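Local coordinates for protein proline dehydrogenase (Deinococcus radiodurans, PDB 4H6Q) that oxidises L-proline to delta-1-pyrroline-5-carboxylate with FAD as cofactor, passing the electrons to a quinone in the first step of proline breakdown to glutamate, at residues S44-V49 against H89-K94; D80-I85 against I124-E129; H220-N225 against L245-G250; D239-V244 against Q267-A272. One frame throughout, in Å; residues are numbered along the deposited sequence. Where two conformers were deposited one is given.

All four contacts join helices, or the turns at their ends, on the outside of an eight-stranded beta-alpha barrel. They fall into two pairs. Contacts 1 and 2 share helix 71-90 and have centres 13 Å apart; contacts 3 and 4 share helix 234-246, with centres 14 Å apart, and touch directly, through Phe243 and a probable backbone bond from Ile249 to Val244. Between the pairs the centres lie 25 to 31 Å apart. Along the chain the segments alternate within each pair, and contacts 1 and 2 close before 3 and 4 open. Each shared helix thus meets a different neighbour on each of its contacts, so that the two groups tie together separate parts of the helical layer around the barrel of this flavoenzyme.

Contact 1. Residues S44-V49 against H89-K94; sequences SAIQAV and HAAGIK
Ile93 carries the tight part of this contact, pushing its CD1 methyl toward Ile46 and Val49, two residues three positions apart on helix 42-54. Its CD1 lies 3.9 Å from CG1 of Val49, and its CG2 comes to 4.1 Å from the same Val49 methyl. One methyl of the valine therefore meets both branches of the isoleucine, CD1 at the end of one and CG2. Val49 can offer that methyl because CG1 is held anti to its backbone N (chi1 175°). Ile93 for its part runs extended past CG1 (chi2 167°), which carries CD1 well clear of its own backbone. Val49 and Ile93 are both buried, and their meeting is purely apolar.

Toward solvent the packing thins out. CG2 of Ile46 stands 3.9 Å from CD1 of Ile93 and also 3.9 Å from CB of Ala91, so this methyl bridges the inner and outer parts of the contact. Ala91 is exposed and adds just its one methyl. Ile46 is only partly covered and was modelled in two conformers, which makes the details on this flank less certain than those around Val49. Gly92, with positive phi, ends helix 71-90 in a Schellman motif, its N bonded to O of His89 at 3.0 Å; the chain turns there and brings Ile93 round to face helix 42-54.

Beneath the contact, Val49 also packs on Leu61 of strand 58-63 and Leu281 of strand 277-283. Helix 42-54 thus lies against the first and last strands of the barrel, while the turn that follows helix 71-90 closes against its flank.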
# COMPACT_ATOMS: atom_id res chain seq x y z
N SER A 44 -18.62 4.86 0.14
CA SER A 44 -18.25 4.53 1.49
C SER A 44 -16.76 4.80 1.70
O SER A 44 -16.36 5.23 2.79
CB SER A 44 -18.61 3.08 1.87
OG SER A 44 -17.85 2.09 1.14
N ALA A 45 -15.94 4.58 0.68
CA ALA A 45 -14.52 4.81 0.82
C ALA A 45 -14.22 6.33 0.92
O ALA A 45 -13.39 6.76 1.72
CB ALA A 45 -13.76 4.19 -0.39
N ILE A 46 -14.87 7.13 0.08
CA ILE A 46 -14.67 8.57 0.09
C ILE A 46 -15.09 9.14 1.45
O ILE A 46 -14.39 9.98 2.05
CB ILE A 46 -15.47 9.25 -1.05
CG1 ILE A 46 -14.97 8.78 -2.43
CG2 ILE A 46 -15.51 10.79 -0.90
CD1 ILE A 46 -13.49 9.00 -2.66
N GLN A 47 -16.23 8.69 1.96
CA GLN A 47 -16.69 9.14 3.29
C GLN A 47 -15.67 8.78 4.39
O GLN A 47 -15.40 9.59 5.30
CB GLN A 47 -18.06 8.56 3.63
CG GLN A 47 -19.19 9.21 2.82
CD GLN A 47 -20.51 8.45 2.86
OE1 GLN A 47 -20.56 7.31 3.34
NE2 GLN A 47 -21.57 9.06 2.32
N ALA A 48 -15.06 7.60 4.29
CA ALA A 48 -14.08 7.20 5.28
C ALA A 48 -12.83 8.06 5.17
O ALA A 48 -12.24 8.42 6.20
CB ALA A 48 -13.74 5.70 5.15
N VAL A 49 -12.38 8.39 3.95
CA VAL A 49 -11.24 9.28 3.81
C VAL A 49 -11.55 10.68 4.35
O VAL A 49 -10.71 11.28 5.04
CB VAL A 49 -10.74 9.36 2.36
CG1 VAL A 49 -9.61 10.42 2.21
CG2 VAL A 49 -10.22 8.00 1.93
N HIS A 89 -11.08 12.77 -6.85
CA HIS A 89 -10.80 14.12 -7.36
C HIS A 89 -12.05 15.01 -7.29
O HIS A 89 -11.95 16.19 -6.90
CB HIS A 89 -10.23 14.01 -8.78
CG HIS A 89 -10.06 15.33 -9.47
ND1 HIS A 89 -9.17 16.30 -9.02
CD2 HIS A 89 -10.66 15.86 -10.57
CE1 HIS A 89 -9.25 17.37 -9.80
NE2 HIS A 89 -10.14 17.13 -10.75
N ALA A 90 -13.21 14.50 -7.71
CA ALA A 90 -14.43 15.32 -7.73
C ALA A 90 -14.85 15.73 -6.32
O ALA A 90 -15.50 16.76 -6.17
CB ALA A 90 -15.57 14.59 -8.45
N ALA A 91 -14.44 14.95 -5.31
CA ALA A 91 -14.76 15.20 -3.91
C ALA A 91 -13.73 16.13 -3.25
O ALA A 91 -13.86 16.53 -2.08
CB ALA A 91 -14.90 13.91 -3.12
N GLY A 92 -12.70 16.49 -4.00
CA GLY A 92 -11.63 17.31 -3.47
C GLY A 92 -10.55 16.56 -2.72
O GLY A 92 -9.84 17.14 -1.89
N ILE A 93 -10.44 15.26 -2.99
CA ILE A 93 -9.38 14.47 -2.39
C ILE A 93 -8.30 14.23 -3.44
O ILE A 93 -8.60 13.77 -4.54
CB ILE A 93 -9.94 13.11 -1.93
CG1 ILE A 93 -11.02 13.32 -0.85
CG2 ILE A 93 -8.82 12.21 -1.41
CD1 ILE A 93 -11.85 12.10 -0.56
N LYS A 94 -7.04 14.59 -3.14
CA LYS A 94 -5.93 14.30 -4.04
C LYS A 94 -5.83 12.78 -4.15
O LYS A 94 -5.68 12.09 -3.16
CB LYS A 94 -4.63 14.90 -3.49
CG LYS A 94 -3.53 15.15 -4.52
CD LYS A 94 -2.27 15.82 -3.84
CE LYS A 94 -1.54 16.72 -4.78
NZ LYS A 94 -2.05 18.11 -4.63

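Contact 2. Residues D80-I85 against I124-E129; sequences DVIKLI and IAKAKE
Segments 80-85 and 124-129 are helical and run almost exactly parallel, at 3° to one another with axes 9.8 Å apart; the backbones come closest where Ile85 faces Ala127, CA to CA 6.4 Å. Ile85 points across the groove. Its CG2 methyl packs 3.8 Å from CG of Lys126 and 4.0 Å from CA of Ala127, touching both the stem of a side chain and the helix backbone itself. The other branch of Ile85 ends in CD1, 4.2 Å from CB of Ala127. The small alanine lets an isoleucine lie close to the opposing helix.

Both helices belong to the outer layer of the beta-alpha barrel, and strand 96-99 lies between them in the sequence. Val97 of that strand underlies Ile85, and Ile123, one position before segment 124-129, adds a further apolar surface to the same residue. A parallel course is what consecutive helices of such a barrel follow.

Nearer the solvent, Ile82 meets Lys126 roughly at a right angle, with CG2 of Ile82 4.1 Å from CG of the lysine. The lysine chain sets off toward the isoleucines and then bends twice, at chi2 (55°) and chi3 (69°), so CG stays against the two isoleucine methyls while the chain beyond it leads away with the ammonium. There NZ forms a salt bridge with Glu86 of the facing helix, and a weak, 3.3 Å bond joins NZ to OE2 of Glu129 in its own segment. Two carboxylates around one ammonium would probably favour its charged form.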
# COMPACT_ATOMS: atom_id res chain seq x y z
N ASP A 80 -12.37 0.33 -12.92
CA ASP A 80 -12.93 0.65 -11.63
C ASP A 80 -12.00 1.45 -10.73
O ASP A 80 -12.46 2.33 -9.99
CB ASP A 80 -13.41 -0.61 -10.94
CG ASP A 80 -14.62 -1.23 -11.61
OD1 ASP A 80 -15.34 -0.53 -12.33
OD2 ASP A 80 -14.88 -2.43 -11.34
N VAL A 81 -10.70 1.22 -10.84
CA VAL A 81 -9.72 2.07 -10.14
C VAL A 81 -9.73 3.50 -10.72
O VAL A 81 -9.68 4.48 -9.96
CB VAL A 81 -8.30 1.46 -10.19
CG1 VAL A 81 -7.29 2.40 -9.55
CG2 VAL A 81 -8.27 0.09 -9.49
N ILE A 82 -9.85 3.62 -12.05
CA ILE A 82 -9.99 4.94 -12.66
C ILE A 82 -11.26 5.63 -12.18
O ILE A 82 -11.24 6.84 -11.90
CB ILE A 82 -9.84 4.86 -14.18
CG1 ILE A 82 -8.37 4.53 -14.48
CG2 ILE A 82 -10.27 6.15 -14.89
CD1 ILE A 82 -8.04 4.01 -15.91
N LYS A 83 -12.39 4.90 -12.06
CA LYS A 83 -13.63 5.51 -11.54
C LYS A 83 -13.40 6.01 -10.12
O LYS A 83 -13.89 7.09 -9.72
CB LYS A 83 -14.78 4.49 -11.54
CG LYS A 83 -15.29 4.17 -12.92
CD LYS A 83 -16.42 3.15 -12.83
CE LYS A 83 -16.82 2.62 -14.22
NZ LYS A 83 -15.73 2.90 -15.23
N LEU A 84 -12.65 5.27 -9.32
CA LEU A 84 -12.31 5.71 -7.97
C LEU A 84 -11.51 7.00 -7.98
O LEU A 84 -11.78 7.93 -7.21
CB LEU A 84 -11.51 4.59 -7.30
CG LEU A 84 -10.83 4.96 -5.99
CD1 LEU A 84 -11.85 5.22 -4.89
CD2 LEU A 84 -9.82 3.85 -5.62
N ILE A 85 -10.48 7.06 -8.82
CA ILE A 85 -9.66 8.28 -8.91
C ILE A 85 -10.51 9.48 -9.33
O ILE A 85 -10.36 10.59 -8.79
CB ILE A 85 -8.48 8.05 -9.91
CG1 ILE A 85 -7.50 7.04 -9.33
CG2 ILE A 85 -7.80 9.34 -10.29
CD1 ILE A 85 -6.56 6.44 -10.40
N ILE A 124 -1.97 5.41 -13.61
CA ILE A 124 -1.04 6.43 -13.14
C ILE A 124 -1.23 7.73 -13.92
O ILE A 124 -1.18 8.83 -13.33
CB ILE A 124 0.42 5.95 -13.24
CG1 ILE A 124 0.64 4.70 -12.38
CG2 ILE A 124 1.40 7.11 -12.84
CD1 ILE A 124 1.90 3.94 -12.78
N ALA A 125 -1.48 7.65 -15.23
CA ALA A 125 -1.72 8.86 -16.02
C ALA A 125 -2.91 9.64 -15.45
O ALA A 125 -2.86 10.87 -15.37
CB ALA A 125 -1.95 8.48 -17.49
N LYS A 126 -3.98 8.95 -15.08
CA LYS A 126 -5.18 9.60 -14.55
C LYS A 126 -4.88 10.22 -13.19
O LYS A 126 -5.24 11.41 -12.93
CB LYS A 126 -6.38 8.63 -14.51
CG LYS A 126 -7.68 9.26 -14.07
CD LYS A 126 -8.12 10.46 -14.88
CE LYS A 126 -8.51 10.06 -16.28
NZ LYS A 126 -9.27 11.17 -16.88
N ALA A 127 -4.24 9.48 -12.29
CA ALA A 127 -3.90 10.03 -10.97
C ALA A 127 -2.99 11.25 -11.17
O ALA A 127 -3.22 12.29 -10.53
CB ALA A 127 -3.24 9.00 -10.07
N LYS A 128 -2.00 11.17 -12.06
CA LYS A 128 -1.06 12.29 -12.27
C LYS A 128 -1.76 13.53 -12.83
O LYS A 128 -1.41 14.67 -12.48
CB LYS A 128 0.05 11.87 -13.21
CG LYS A 128 1.07 12.98 -13.52
CD LYS A 128 2.28 12.48 -14.27
CE LYS A 128 3.18 13.64 -14.63
NZ LYS A 128 4.43 13.13 -15.29
N GLU A 129 -2.78 13.36 -13.67
CA GLU A 129 -3.53 14.52 -14.18
C GLU A 129 -4.06 15.36 -13.02
O GLU A 129 -4.23 16.61 -13.14
CB GLU A 129 -4.70 14.02 -15.00
CG GLU A 129 -5.48 15.10 -15.69
CD GLU A 129 -6.65 14.56 -16.49
OE1 GLU A 129 -7.48 15.40 -16.90
OE2 GLU A 129 -6.71 13.32 -16.69

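Contact 3. Residues H220-N225 against L245-G250; sequences HLKAGN and LAHGIG
Leu221 opens the contact with its CB, which lies 3.9 Å from CD1 of Ile249. Beyond CB, the CD1 methyl of Leu221 packs on the ring of Phe243 of helix 234-246, which also takes up Ile249, so that three apolar residues meet where helix 206-222 faces the end of its neighbour.

Next comes Lys222. Its chain stays extended beyond CG and reaches the ring of His247, where CE stands 4.1 Å from CE1 in an oblique approach. The methylene part of this lysine also packs on Phe243, the residue on which the His247 ring stacks.

At Gly224 the chain leaves helical geometry with a positive phi (82°), and its N returns to O of Leu221 at 3.0 Å while N of Asn225 bonds to O of His220 at 3.1 Å, a Schellman motif. Asn225 then leads toward strand 227-230, its OD1 bonded to Arg185. The facing segment is closed off in the same manner. Gly248, again with positive phi, sends its N to O of Leu245, and Ile249 N reaches O of Val244, which places Ile249 opposite Leu221 just after the turn.

Inside, then, the chemistry is apolar, whereas the outer, exposed side sets a lysine methylene against an imidazole. Lys222 NZ lies 5.1 Å from NE2 of His247, too far to bond but near enough that the ammonium would probably favour a neutral ring.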
# COMPACT_ATOMS: atom_id res chain seq x y z
N HIS A 220 16.86 4.15 3.64
CA HIS A 220 16.08 4.95 2.71
C HIS A 220 16.10 6.43 3.14
O HIS A 220 16.27 7.34 2.29
CB HIS A 220 14.63 4.45 2.56
CG HIS A 220 14.10 4.64 1.17
ND1 HIS A 220 14.78 4.14 0.06
CD2 HIS A 220 12.96 5.21 0.70
CE1 HIS A 220 14.05 4.40 -1.02
NE2 HIS A 220 12.95 5.03 -0.66
N LEU A 221 15.95 6.67 4.45
CA LEU A 221 16.00 8.04 4.96
C LEU A 221 17.37 8.66 4.77
O LEU A 221 17.50 9.85 4.42
CB LEU A 221 15.63 8.06 6.44
CG LEU A 221 14.15 7.75 6.74
CD1 LEU A 221 13.98 7.59 8.24
CD2 LEU A 221 13.22 8.88 6.20
N LYS A 222 18.44 7.90 4.99
CA LYS A 222 19.78 8.46 4.85
C LYS A 222 20.03 8.81 3.38
O LYS A 222 20.81 9.75 3.08
CB LYS A 222 20.86 7.48 5.35
CG LYS A 222 20.97 7.38 6.86
CD LYS A 222 22.05 6.34 7.24
CE LYS A 222 21.92 5.92 8.69
NZ LYS A 222 23.07 5.14 9.17
N ALA A 223 19.41 8.03 2.48
CA ALA A 223 19.56 8.26 1.04
C ALA A 223 18.76 9.48 0.59
O ALA A 223 18.87 9.91 -0.56
CB ALA A 223 19.14 7.00 0.25
N GLY A 224 17.93 10.02 1.49
CA GLY A 224 17.17 11.21 1.13
C GLY A 224 15.91 10.92 0.33
O GLY A 224 15.32 11.82 -0.30
N ASN A 225 15.44 9.66 0.38
CA ASN A 225 14.24 9.31 -0.38
C ASN A 225 13.00 9.30 0.49
O ASN A 225 13.11 9.02 1.70
CB ASN A 225 14.45 7.90 -0.95
CG ASN A 225 15.64 7.82 -1.86
OD1 ASN A 225 15.88 8.73 -2.64
ND2 ASN A 225 16.40 6.73 -1.75
N LEU A 245 14.95 12.21 14.78
CA LEU A 245 15.44 13.29 15.63
C LEU A 245 16.97 13.36 15.60
O LEU A 245 17.57 14.43 15.37
CB LEU A 245 14.93 13.06 17.06
CG LEU A 245 15.42 14.06 18.14
CD1 LEU A 245 15.10 15.54 17.79
CD2 LEU A 245 14.83 13.67 19.47
N ALA A 246 17.63 12.21 15.77
CA ALA A 246 19.10 12.20 15.82
C ALA A 246 19.73 12.64 14.51
O ALA A 246 20.84 13.18 14.51
CB ALA A 246 19.59 10.82 16.16
N HIS A 247 19.06 12.36 13.39
CA HIS A 247 19.61 12.70 12.07
C HIS A 247 19.11 14.03 11.48
O HIS A 247 19.44 14.35 10.35
CB HIS A 247 19.36 11.56 11.09
CG HIS A 247 20.14 10.33 11.45
ND1 HIS A 247 21.36 10.02 10.89
CD2 HIS A 247 19.90 9.37 12.38
CE1 HIS A 247 21.83 8.91 11.44
NE2 HIS A 247 20.97 8.50 12.36
N GLY A 248 18.36 14.80 12.27
CA GLY A 248 17.87 16.10 11.79
C GLY A 248 16.94 16.02 10.59
O GLY A 248 16.87 16.95 9.77
N ILE A 249 16.19 14.92 10.47
CA ILE A 249 15.30 14.73 9.34
C ILE A 249 13.97 15.43 9.56
O ILE A 249 13.37 15.33 10.64
CB ILE A 249 15.16 13.23 9.08
CG1 ILE A 249 16.50 12.69 8.56
CG2 ILE A 249 14.02 12.92 8.07
CD1 ILE A 249 16.57 11.20 8.50
N GLY A 250 13.49 16.19 8.59
CA GLY A 250 12.25 16.92 8.80
C GLY A 250 11.02 16.02 8.83
O GLY A 250 10.99 14.93 8.19

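Contact 4. Residues D239-V244 against Q267-A272; sequences DVKRFV and QKQLAA
Two neighbouring helices on the outside of the barrel, 234-246 and 264-272, reach across to each other here above strand 254-259, which separates them in the sequence. The backbones stay well apart, with CA of Lys241 10.0 Å from CA of Leu270, and the gap is spanned mainly by the lysine. Lys241 runs fully extended beyond CG, its last methylene lying over the CD2 methyl of Leu270. The modelled separation of CE from CD2, 3.3 Å, is tighter than normal carbon packing; since Lys241 was deposited in two conformers, this closeness is doubtful.

The ammonium, still beside that methyl, forms a salt bridge with Glu273, just beyond segment 267-272. Gln269 NE2 bonds to the other carboxylate oxygen of Glu273, so one acid gathers both polar ends; NZ and NE2 themselves sit 3.9 Å apart without bonding.

Elsewhere on helix 234-246, Arg242 grips OD1 of Asp239 side-on with NE (3.0 Å) and NH2 (2.9 Å), while the acid's other oxygen pairs with Arg214 of helix 206-222. Below the contact, Val240 packs on Phe256 and Leu270 on Met258, both of strand 254-259, and Leu270 also touches Val277 of strand 277-283.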
# COMPACT_ATOMS: atom_id res chain seq x y z
N ASP A 239 11.45 3.88 17.66
CA ASP A 239 12.85 3.91 17.21
C ASP A 239 12.99 4.79 15.95
O ASP A 239 14.00 5.47 15.79
CB ASP A 239 13.38 2.50 16.93
CG ASP A 239 14.87 2.45 16.87
OD1 ASP A 239 15.55 3.25 17.57
OD2 ASP A 239 15.38 1.56 16.17
N VAL A 240 11.97 4.78 15.07
CA VAL A 240 12.00 5.68 13.91
C VAL A 240 11.94 7.15 14.36
O VAL A 240 12.68 7.98 13.84
CB VAL A 240 10.90 5.34 12.88
CG1 VAL A 240 10.81 6.44 11.78
CG2 VAL A 240 11.19 3.96 12.26
N LYS A 241 11.09 7.47 15.34
CA LYS A 241 11.03 8.83 15.87
C LYS A 241 12.40 9.24 16.38
O LYS A 241 12.87 10.38 16.14
CB LYS A 241 10.02 8.98 17.02
CG LYS A 241 8.58 8.71 16.68
CD LYS A 241 7.71 9.12 17.84
CE LYS A 241 6.33 8.62 17.64
NZ LYS A 241 5.36 8.95 18.73
N ARG A 242 13.06 8.33 17.09
CA ARG A 242 14.38 8.60 17.63
C ARG A 242 15.40 8.84 16.50
O ARG A 242 16.17 9.80 16.55
CB ARG A 242 14.76 7.35 18.41
CG ARG A 242 16.13 7.38 19.07
CD ARG A 242 17.31 7.06 18.15
NE ARG A 242 17.17 5.77 17.45
CZ ARG A 242 17.99 5.34 16.51
NH1 ARG A 242 19.00 6.11 16.13
NH2 ARG A 242 17.78 4.18 15.89
N PHE A 243 15.39 7.98 15.48
CA PHE A 243 16.33 8.09 14.36
C PHE A 243 16.16 9.41 13.64
O PHE A 243 17.15 10.12 13.35
CB PHE A 243 16.09 6.93 13.41
CG PHE A 243 17.02 6.92 12.22
CD1 PHE A 243 18.21 6.19 12.25
CD2 PHE A 243 16.70 7.65 11.06
CE1 PHE A 243 19.08 6.17 11.16
CE2 PHE A 243 17.56 7.62 9.95
CZ PHE A 243 18.76 6.87 10.01
N VAL A 244 14.91 9.78 13.37
CA VAL A 244 14.65 11.05 12.67
C VAL A 244 15.15 12.24 13.47
O VAL A 244 15.77 13.17 12.91
CB VAL A 244 13.12 11.13 12.38
CG1 VAL A 244 12.63 12.51 12.07
CG2 VAL A 244 12.77 10.14 11.23
N GLN A 267 -2.61 6.29 15.39
CA GLN A 267 -2.83 7.13 14.21
C GLN A 267 -3.09 8.55 14.68
O GLN A 267 -2.49 9.52 14.17
CB GLN A 267 -4.00 6.62 13.39
CG GLN A 267 -3.81 5.24 12.76
CD GLN A 267 -5.07 4.67 12.17
OE1 GLN A 267 -6.01 5.40 11.84
NE2 GLN A 267 -5.10 3.33 12.00
N LYS A 268 -4.01 8.71 15.62
CA LYS A 268 -4.37 10.03 16.13
C LYS A 268 -3.23 10.71 16.89
O LYS A 268 -3.01 11.93 16.72
CB LYS A 268 -5.63 9.92 16.97
CG LYS A 268 -6.87 9.61 16.09
CD LYS A 268 -8.14 9.50 16.98
CE LYS A 268 -9.38 9.02 16.19
NZ LYS A 268 -10.38 8.36 17.08
N GLN A 269 -2.54 9.97 17.75
CA GLN A 269 -1.44 10.51 18.55
C GLN A 269 -0.31 11.02 17.69
O GLN A 269 0.21 12.13 17.90
CB GLN A 269 -0.94 9.45 19.53
CG GLN A 269 0.34 9.90 20.35
CD GLN A 269 1.14 8.70 20.96
OE1 GLN A 269 0.63 7.60 21.09
NE2 GLN A 269 2.41 8.95 21.34
N LEU A 270 0.08 10.26 16.69
CA LEU A 270 1.17 10.67 15.80
C LEU A 270 0.81 11.94 15.03
O LEU A 270 1.64 12.86 14.91
CB LEU A 270 1.50 9.53 14.82
CG LEU A 270 2.18 8.32 15.47
CD1 LEU A 270 2.21 7.13 14.51
CD2 LEU A 270 3.58 8.72 15.89
N ALA A 271 -0.43 12.06 14.58
CA ALA A 271 -0.85 13.27 13.89
C ALA A 271 -0.83 14.47 14.85
O ALA A 271 -0.42 15.59 14.49
CB ALA A 271 -2.26 13.08 13.34
N ALA A 272 -1.22 14.25 16.10
CA ALA A 272 -1.21 15.34 17.08
C ALA A 272 0.21 15.78 17.40
O ALA A 272 0.43 16.91 17.79
CB ALA A 272 -1.97 14.91 18.36